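Local coordinates for DotU family type IV/VI secretion system protein (Acinetobacter baumannii, PDB 6Y4R), which probably serves, through its cytoplasmic domain, as a structural component of the membrane-bound complex of the type VI secretion system, at residues K59-A64 and Y102-I107; L65-I70 and P89-L94. All coordinates share one frame; numbering follows the deposited sequence.

Contact 1: K59-A64 and Y102-I107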
loop_
_atom_site.group_PDB
_atom_site.type_symbol
_atom_site.label_atom_id
_atom_site.label_comp_id
_atom_site.label_asym_id
_atom_site.label_seq_id
_atom_site.Cartn_x
_atom_site.Cartn_y
_atom_site.Cartn_z
ATOM N N LYS A 59 1.031 -6.933 1.578
ATOM C CA LYS A 59 -0.256 -6.891 0.901
ATOM C C LYS A 59 -1.245 -5.959 1.606
ATOM O O LYS A 59 -2.039 -5.279 0.944
ATOM C CB LYS A 59 -0.817 -8.307 0.779
ATOM C CG LYS A 59 -2.300 -8.348 0.529
ATOM C CD LYS A 59 -2.687 -9.546 -0.303
ATOM C CE LYS A 59 -2.954 -10.768 0.538
ATOM N NZ LYS A 59 -2.856 -11.971 -0.338
ATOM N N TYR A 60 -1.219 -5.909 2.946
ATOM C CA TYR A 60 -2.139 -5.033 3.675
ATOM C C TYR A 60 -1.876 -3.565 3.343
ATOM O O TYR A 60 -2.811 -2.789 3.111
ATOM C CB TYR A 60 -2.013 -5.278 5.187
ATOM C CG TYR A 60 -2.903 -4.378 6.032
ATOM C CD1 TYR A 60 -2.506 -3.079 6.368
ATOM C CD2 TYR A 60 -4.142 -4.818 6.476
ATOM C CE1 TYR A 60 -3.326 -2.248 7.110
ATOM C CE2 TYR A 60 -4.968 -4.002 7.228
ATOM C CZ TYR A 60 -4.561 -2.719 7.546
ATOM O OH TYR A 60 -5.397 -1.913 8.299
ATOM N N ALA A 61 -0.598 -3.173 3.335
ATOM C CA ALA A 61 -0.212 -1.803 3.025
ATOM C C ALA A 61 -0.586 -1.444 1.600
ATOM O O ALA A 61 -1.027 -0.319 1.333
ATOM C CB ALA A 61 1.295 -1.620 3.237
ATOM N N PHE A 62 -0.384 -2.369 0.661
ATOM C CA PHE A 62 -0.712 -2.068 -0.729
ATOM C C PHE A 62 -2.216 -1.895 -0.910
ATOM O O PHE A 62 -2.657 -1.064 -1.706
ATOM C CB PHE A 62 -0.184 -3.168 -1.647
ATOM C CG PHE A 62 -0.597 -3.018 -3.084
ATOM C CD1 PHE A 62 0.275 -2.458 -4.001
ATOM C CD2 PHE A 62 -1.846 -3.450 -3.531
ATOM C CE1 PHE A 62 -0.093 -2.317 -5.340
ATOM C CE2 PHE A 62 -2.225 -3.305 -4.871
ATOM C CZ PHE A 62 -1.346 -2.745 -5.770
ATOM N N CYS A 63 -3.017 -2.695 -0.205
ATOM C CA CYS A 63 -4.467 -2.562 -0.301
ATOM C C CYS A 63 -4.957 -1.278 0.363
ATOM O O CYS A 63 -5.836 -0.590 -0.171
ATOM C CB CYS A 63 -5.140 -3.793 0.299
ATOM S SG CYS A 63 -4.876 -5.302 -0.700
ATOM N N ALA A 64 -4.402 -0.926 1.524
ATOM C CA ALA A 64 -4.744 0.364 2.115
ATOM C C ALA A 64 -4.395 1.509 1.162
ATOM O O ALA A 64 -5.134 2.497 1.075
ATOM C CB ALA A 64 -4.048 0.528 3.469
ATOM N N TYR A 102 -5.663 4.274 10.507
ATOM C CA TYR A 102 -4.977 4.206 11.789
ATOM C C TYR A 102 -4.059 3.002 11.910
ATOM O O TYR A 102 -2.940 3.127 12.407
ATOM C CB TYR A 102 -5.999 4.148 12.940
ATOM C CG TYR A 102 -6.809 5.411 13.122
ATOM C CD1 TYR A 102 -7.868 5.715 12.273
ATOM C CD2 TYR A 102 -6.516 6.298 14.148
ATOM C CE1 TYR A 102 -8.601 6.877 12.436
ATOM C CE2 TYR A 102 -7.242 7.455 14.322
ATOM C CZ TYR A 102 -8.281 7.740 13.465
ATOM O OH TYR A 102 -8.997 8.898 13.648
ATOM N N GLN A 103 -4.489 1.845 11.431
ATOM C CA GLN A 103 -3.766 0.616 11.713
ATOM C C GLN A 103 -2.540 0.439 10.821
ATOM O O GLN A 103 -1.600 -0.263 11.209
ATOM C CB GLN A 103 -4.734 -0.558 11.600
ATOM C CG GLN A 103 -4.122 -1.887 11.883
ATOM C CD GLN A 103 -5.167 -2.899 12.187
ATOM O OE1 GLN A 103 -4.994 -4.088 11.930
ATOM N NE2 GLN A 103 -6.273 -2.438 12.756
ATOM N N PHE A 104 -2.509 1.084 9.657
ATOM C CA PHE A 104 -1.279 1.141 8.867
ATOM C C PHE A 104 -0.136 1.711 9.706
ATOM O O PHE A 104 1.018 1.277 9.582
ATOM C CB PHE A 104 -1.547 1.980 7.606
ATOM C CG PHE A 104 -0.344 2.255 6.732
ATOM C CD1 PHE A 104 0.677 3.121 7.135
ATOM C CD2 PHE A 104 -0.271 1.697 5.460
ATOM C CE1 PHE A 104 1.765 3.392 6.302
ATOM C CE2 PHE A 104 0.824 1.973 4.613
ATOM C CZ PHE A 104 1.837 2.819 5.045
ATOM N N PHE A 105 -0.442 2.683 10.577
ATOM C CA PHE A 105 0.573 3.344 11.387
ATOM C C PHE A 105 0.906 2.593 12.663
ATOM O O PHE A 105 2.020 2.759 13.168
ATOM C CB PHE A 105 0.145 4.789 11.663
ATOM C CG PHE A 105 0.142 5.660 10.406
ATOM C CD1 PHE A 105 1.343 6.005 9.785
ATOM C CD2 PHE A 105 -1.049 6.078 9.825
ATOM C CE1 PHE A 105 1.363 6.773 8.636
ATOM C CE2 PHE A 105 -1.036 6.839 8.676
ATOM C CZ PHE A 105 0.179 7.192 8.074
ATOM N N GLU A 106 -0.021 1.784 13.195
ATOM C CA GLU A 106 0.299 0.851 14.278
ATOM C C GLU A 106 1.279 -0.215 13.806
ATOM O O GLU A 106 2.275 -0.499 14.479
ATOM C CB GLU A 106 -0.986 0.200 14.782
ATOM C CG GLU A 106 -2.032 1.209 15.164
ATOM C CD GLU A 106 -3.046 0.675 16.169
ATOM O OE1 GLU A 106 -3.606 1.481 16.954
ATOM O OE2 GLU A 106 -3.338 -0.544 16.141
ATOM N N ILE A 107 1.000 -0.817 12.642
ATOM C CA ILE A 107 1.893 -1.814 12.041
ATOM C C ILE A 107 3.242 -1.184 11.695
ATOM O O ILE A 107 4.303 -1.819 11.812
ATOM C CB ILE A 107 1.222 -2.470 10.812
ATOM C CG1 ILE A 107 -0.136 -3.093 11.220
ATOM C CG2 ILE A 107 2.166 -3.485 10.163
ATOM C CD1 ILE A 107 -0.981 -3.663 10.092
#
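A61 and F104 bring their CA atoms within 6.6 Å where the helical segments 59-64 and 102-107 run roughly antiparallel, their axes 10.7 Å apart with 149° between their directions. Y60 spans most of that gap. Its CG lies anti to the backbone N (chi1 178°), and the long, flat side chain reaches the other helix beside Q103, F104 and I107. CD1 of I107 sits over one face of the ring, displaced toward the rim, in a CH-pi contact 4.3 Å from the centroid. The backbone N of F104 lies at the ring edge, near its plane. Beyond the ring, Y60 OH lies 3.6 Å from Q103 CB, and the two side chains cross at about a right angle. From the other helix the F104 ring reaches two alanines: its CE2 comes to 3.9 Å from A61 CB, and its CD2 lies near A64 CB. Both are small enough to admit this ring beside the backbone of their helix. The contact lies in the buried core of this all-helical DotU-family domain, joining helices 52-71 and 100-114. Helix 119-130 adjoins it through F125, which touches A61, F104 and I107, while F95 of helix 90-95 meets the Y60 ring edge-to-face.

Contact 2: L65-I70 and P89-L94; sequences LIDETI and PLQLSL
D67 on helix 65-70 directs its carboxylate at the first turn of helix 90-94 and accepts two hydrogen bonds from backbone amides there. L90 N donates to OD1 over 3.1 Å, using the syn lone pair of that oxygen. Q91 N donates to OD2 at 2.8 Å with an N-H...O angle of 161°; it too arrives on the syn side, 21° out of the carboxylate plane. With CG anti to its own carbonyl carbon (chi1 -78°), the carboxylate projects from helix 65-70 toward these amides. Amides in the first turn of a helix have no carbonyl of a preceding turn to bond, and a carboxylate contributed by another helix serves two of them here. If ionised, as is likely, it would also be favourably placed at the positive end of the helix dipole. Aspartate fits because a short side chain presents two acceptor oxygens, one for each amide.

P89 and Q91 add carbon contacts to OD2 through their CB atoms. Proline, here at the N-cap position, suits a site just before a helix, since its lack of an N-H costs no helical bond. Apolar packing is modest: the CG2 branch of I66 meets CD1 of L90 at 4.2 Å, a single contact beside the carboxylate.

Within helix 65-70, T69 OG1 donates to L65 O at 2.8 Å, while T69 N reaches that carbonyl oxygen from the opposite face of its plane.

W85 NE1, from the end of helix 79-85, gives D67 OD1 a further hydrogen bond, so OD1 accepts two and the buried carboxylate three in all. L90 continues onto R31, I34 and L35 of helix 27-47, whereas I66 packs on I15 of helix 9-19.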
loop_
_atom_site.group_PDB
_atom_site.type_symbol
_atom_site.label_atom_id
_atom_site.label_comp_id
_atom_site.label_asym_id
_atom_site.label_seq_id
_atom_site.Cartn_x
_atom_site.Cartn_y
_atom_site.Cartn_z
ATOM N N LEU A 65 -3.294 1.376 0.419
ATOM C CA LEU A 65 -2.791 2.445 -0.446
ATOM C C LEU A 65 -3.592 2.574 -1.738
ATOM O O LEU A 65 -3.889 3.691 -2.180
ATOM C CB LEU A 65 -1.310 2.211 -0.744
ATOM C CG LEU A 65 -0.630 2.895 -1.922
ATOM C CD1 LEU A 65 -0.446 4.374 -1.666
ATOM C CD2 LEU A 65 0.704 2.235 -2.158
ATOM N N ILE A 66 -3.889 1.447 -2.395
ATOM C CA ILE A 66 -4.709 1.472 -3.610
ATOM C C ILE A 66 -6.122 1.951 -3.296
ATOM O O ILE A 66 -6.725 2.683 -4.091
ATOM C CB ILE A 66 -4.720 0.086 -4.288
ATOM C CG1 ILE A 66 -5.480 0.127 -5.613
ATOM C CG2 ILE A 66 -5.327 -0.978 -3.372
ATOM C CD1 ILE A 66 -4.942 1.110 -6.582
ATOM N N ASP A 67 -6.655 1.600 -2.118
ATOM C CA ASP A 67 -8.010 2.033 -1.797
ATOM C C ASP A 67 -8.090 3.549 -1.671
ATOM O O ASP A 67 -9.001 4.175 -2.231
ATOM C CB ASP A 67 -8.515 1.407 -0.488
ATOM C CG ASP A 67 -8.968 -0.062 -0.621
ATOM O OD1 ASP A 67 -9.061 -0.602 -1.746
ATOM O OD2 ASP A 67 -9.367 -0.642 0.420
ATOM N N GLU A 68 -7.113 4.171 -1.000
ATOM C CA GLU A 68 -7.209 5.611 -0.754
ATOM C C GLU A 68 -6.799 6.437 -1.961
ATOM O O GLU A 68 -7.299 7.553 -2.142
ATOM C CB GLU A 68 -6.402 6.002 0.484
ATOM C CG GLU A 68 -6.076 7.496 0.572
ATOM C CD GLU A 68 -5.151 7.870 1.734
ATOM O OE1 GLU A 68 -5.499 7.541 2.881
ATOM O OE2 GLU A 68 -4.079 8.482 1.512
ATOM N N THR A 69 -5.902 5.912 -2.791
ATOM C CA THR A 69 -5.583 6.577 -4.047
ATOM C C THR A 69 -6.840 6.738 -4.890
ATOM O O THR A 69 -7.084 7.803 -5.472
ATOM C CB THR A 69 -4.519 5.777 -4.800
ATOM O OG1 THR A 69 -3.324 5.716 -4.016
ATOM C CG2 THR A 69 -4.214 6.404 -6.128
ATOM N N ILE A 70 -7.640 5.671 -4.975
ATOM C CA ILE A 70 -8.845 5.675 -5.799
ATOM C C ILE A 70 -9.935 6.547 -5.179
ATOM O O ILE A 70 -10.580 7.340 -5.871
ATOM C CB ILE A 70 -9.333 4.236 -6.021
ATOM C CG1 ILE A 70 -8.415 3.528 -7.017
ATOM C CG2 ILE A 70 -10.807 4.236 -6.452
ATOM C CD1 ILE A 70 -8.693 2.084 -7.166
ATOM N N PRO A 89 -14.302 -2.108 -1.089
ATOM C CA PRO A 89 -12.875 -1.780 -1.102
ATOM C C PRO A 89 -12.065 -2.964 -0.614
ATOM O O PRO A 89 -12.546 -3.799 0.154
ATOM C CB PRO A 89 -12.761 -0.566 -0.173
ATOM C CG PRO A 89 -14.180 -0.136 0.116
ATOM C CD PRO A 89 -15.099 -1.262 -0.200
ATOM N N LEU A 90 -10.826 -3.053 -1.105
ATOM C CA LEU A 90 -10.018 -4.254 -0.863
ATOM C C LEU A 90 -9.617 -4.393 0.605
ATOM O O LEU A 90 -9.352 -5.508 1.082
ATOM C CB LEU A 90 -8.767 -4.241 -1.728
ATOM C CG LEU A 90 -9.039 -4.338 -3.221
ATOM C CD1 LEU A 90 -7.732 -4.390 -4.047
ATOM C CD2 LEU A 90 -9.931 -5.532 -3.498
ATOM N N GLN A 91 -9.560 -3.278 1.335
ATOM C CA GLN A 91 -9.343 -3.368 2.770
ATOM C C GLN A 91 -10.476 -4.116 3.433
ATOM O O GLN A 91 -10.246 -4.942 4.323
ATOM C CB GLN A 91 -9.211 -1.979 3.386
ATOM C CG GLN A 91 -7.793 -1.432 3.441
ATOM C CD GLN A 91 -6.961 -2.121 4.537
ATOM O OE1 GLN A 91 -7.412 -2.291 5.676
ATOM N NE2 GLN A 91 -5.741 -2.509 4.191
ATOM N N LEU A 92 -11.699 -3.905 2.948
ATOM C CA LEU A 92 -12.871 -4.518 3.559
ATOM C C LEU A 92 -13.080 -5.922 3.016
ATOM O O LEU A 92 -13.424 -6.845 3.768
ATOM C CB LEU A 92 -14.095 -3.644 3.265
ATOM C CG LEU A 92 -15.478 -4.075 3.732
ATOM C CD1 LEU A 92 -15.588 -3.866 5.227
ATOM C CD2 LEU A 92 -16.572 -3.324 3.018
ATOM N N SER A 93 -12.773 -6.111 1.731
ATOM C CA SER A 93 -12.941 -7.416 1.101
ATOM C C SER A 93 -11.894 -8.410 1.593
ATOM O O SER A 93 -12.239 -9.535 1.983
ATOM C CB SER A 93 -12.926 -7.256 -0.430
ATOM O OG SER A 93 -12.897 -8.494 -1.125
ATOM N N LEU A 94 -10.627 -7.997 1.660
ATOM C CA LEU A 94 -9.558 -8.934 1.998
ATOM C C LEU A 94 -9.211 -8.970 3.482
ATOM O O LEU A 94 -8.694 -9.985 3.965
ATOM C CB LEU A 94 -8.276 -8.592 1.227
ATOM C CG LEU A 94 -8.315 -8.622 -0.298
ATOM C CD1 LEU A 94 -6.911 -8.454 -0.889
ATOM C CD2 LEU A 94 -8.938 -9.930 -0.774
#

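How the contacts relate
After helices 4-7, 9-19 and 27-47 the chain forms helix 52-71, whose consecutive segments 59-64 and 65-70 supply one side of both contacts. It then passes through helix 79-85 and returns at 89-94, where contact 2 closes the shorter loop, with 18 residues between its segments. Beyond helix 90-95 the chain enters helix 100-114, and contact 1 closes a wider loop that encloses the first. The contact centres lie 10 Å apart. Q91 and L94, on segment 89-94, also touch segment 59-64: Q91 NE2 is 3.1 Å from Y60 O, and L94 CD1 approaches C63 SG. Helix 52-71 is thus the shared element tying both later helices into the core.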